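PDB 3EYT: thioredoxin domain-containing protein from Silicibacter pomeroyi, which belongs to the thioredoxin-like superfamily, in the AhpC/TSA family, and may act as an antioxidant oxidoreductase. Local coordinates for the interface of chains A and B. Coordinates in Å, arbitrary orientation; residue numbers count along the deposited sequence, not the author numbering. Chains: chain A/B, uncharacterized protein SPOA0173.

The interface of chains A and B. Residues chain A 100-102, 108; chain B 13, 15, 80-81, 84.
The backbone carbonyl of A:Pro101 takes a hydrogen bond from the side-chain amide of B:Gln13, with NE2 2.8 Å from O. The nitrogen lies in the carbonyl plane and the oxygen close to the amide plane, though the bond is bent to 130° at the hydrogen. B:Gln13 turns CG away from its own backbone N (chi1 -177°) and stays extended, reaching across to chain A. On the way it slides past A:Gln100, which runs the opposite way, and the two amides lie nearly parallel, their planes 22° apart. OE1 of A:Gln100 rests 3.3 Å from CG of B:Gln13, while CD of A:Arg108 flanks NE2 of B:Gln13 at 3.5 Å. With an alanine at B:Gln13, the A:Pro101 carbonyl would probably lose this donor and the A:Gln100 side chain the CG and amide it packs along. One residue along chain A, the A:Gly102 carbonyl O lies 2.8 Å from NZ of the fully extended B:Lys84, a second hydrogen bond, with the nitrogen tilted from the carbonyl plane. Beside these bonds the A:Pro101 ring packs against the start of helix 80-89 of chain B, its CG 4.0 Å from CB of B:Pro80. The patch belongs to a larger interface that is not an exact two-fold and may reflect crystal packing. In the fold, A:Gln100 to A:Gly102 lie in the loop after strand 96-99 and A:Arg108 starts helix 108-112; chain B offers strand 13-15 and the first turns of helix 80-89.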
loop_
_atom_site.group_PDB
_atom_site.type_symbol
_atom_site.label_atom_id
_atom_site.label_comp_id
_atom_site.label_asym_id
_atom_site.label_seq_id
_atom_site.Cartn_x
_atom_site.Cartn_y
_atom_site.Cartn_z
ATOM N N GLN A 100 -1.902 10.221 9.800
ATOM C CA GLN A 100 -1.058 9.133 10.350
ATOM C C GLN A 100 -1.908 7.960 10.781
ATOM O O GLN A 100 -3.000 8.186 11.272
ATOM C CB GLN A 100 -0.287 9.617 11.584
ATOM C CG GLN A 100 0.743 10.744 11.274
ATOM C CD GLN A 100 1.452 11.261 12.530
ATOM O OE1 GLN A 100 1.232 10.765 13.652
ATOM N NE2 GLN A 100 2.277 12.283 12.349
ATOM N N PRO A 101 -1.374 6.734 10.654
ATOM C CA PRO A 101 -2.076 5.486 10.997
ATOM C C PRO A 101 -2.343 5.455 12.495
ATOM O O PRO A 101 -1.471 5.874 13.306
ATOM C CB PRO A 101 -1.105 4.373 10.570
ATOM C CG PRO A 101 0.220 5.045 10.345
ATOM C CD PRO A 101 -0.034 6.488 10.058
ATOM N N GLY A 102 -3.562 5.057 12.856
ATOM C CA GLY A 102 -3.984 5.084 14.252
ATOM C C GLY A 102 -3.704 3.755 14.914
ATOM O O GLY A 102 -3.155 2.833 14.298
ATOM N N ARG A 108 -4.920 9.091 12.953
ATOM C CA ARG A 108 -4.771 9.923 14.157
ATOM C C ARG A 108 -5.511 11.262 14.212
ATOM O O ARG A 108 -6.128 11.593 15.242
ATOM C CB ARG A 108 -3.297 10.105 14.470
ATOM C CG ARG A 108 -2.653 8.763 14.886
ATOM C CD ARG A 108 -1.261 8.984 15.495
ATOM N NE ARG A 108 -1.380 9.577 16.815
ATOM C CZ ARG A 108 -1.548 8.869 17.923
ATOM N NH1 ARG A 108 -1.585 7.542 17.868
ATOM N NH2 ARG A 108 -1.654 9.489 19.089
ATOM N N GLN B 13 5.969 10.684 14.804
ATOM C CA GLN B 13 4.906 9.864 15.396
ATOM C C GLN B 13 5.512 8.865 16.373
ATOM O O GLN B 13 6.543 8.264 16.071
ATOM C CB GLN B 13 4.157 9.078 14.292
ATOM C CG GLN B 13 2.950 8.227 14.787
ATOM C CD GLN B 13 2.168 7.524 13.645
ATOM O OE1 GLN B 13 2.549 7.592 12.466
ATOM N NE2 GLN B 13 1.079 6.843 14.007
ATOM N N PHE B 15 5.008 5.189 18.388
ATOM C CA PHE B 15 4.323 3.893 18.549
ATOM C C PHE B 15 4.684 3.333 19.931
ATOM O O PHE B 15 5.736 3.675 20.479
ATOM C CB PHE B 15 4.752 2.914 17.439
ATOM C CG PHE B 15 4.192 3.252 16.085
ATOM C CD1 PHE B 15 2.900 2.844 15.719
ATOM C CD2 PHE B 15 4.949 3.988 15.174
ATOM C CE1 PHE B 15 2.369 3.174 14.443
ATOM C CE2 PHE B 15 4.428 4.318 13.892
ATOM C CZ PHE B 15 3.153 3.928 13.525
ATOM N N PRO B 80 5.284 4.797 8.131
ATOM C CA PRO B 80 4.696 4.374 9.363
ATOM C C PRO B 80 3.578 3.342 9.176
ATOM O O PRO B 80 3.346 2.580 10.089
ATOM C CB PRO B 80 4.148 5.680 9.938
ATOM C CG PRO B 80 5.131 6.713 9.450
ATOM C CD PRO B 80 5.412 6.276 8.053
ATOM N N ILE B 81 2.921 3.337 8.011
ATOM C CA ILE B 81 1.951 2.294 7.633
ATOM C C ILE B 81 2.643 0.914 7.779
ATOM O O ILE B 81 2.119 0.035 8.455
ATOM C CB ILE B 81 1.406 2.561 6.192
ATOM C CG1 ILE B 81 0.716 3.943 6.136
ATOM C CG2 ILE B 81 0.457 1.485 5.750
ATOM C CD1 ILE B 81 0.502 4.525 4.721
ATOM N N LYS B 84 3.998 0.178 11.539
ATOM C CA LYS B 84 2.962 -0.316 12.474
ATOM C C LYS B 84 2.904 -1.855 12.424
ATOM O O LYS B 84 2.912 -2.532 13.465
ATOM C CB LYS B 84 1.594 0.266 12.115
ATOM C CG LYS B 84 0.437 -0.149 13.042
ATOM C CD LYS B 84 -0.873 0.576 12.624
ATOM C CE LYS B 84 -2.081 -0.138 13.220
ATOM N NZ LYS B 84 -3.382 0.494 12.853
#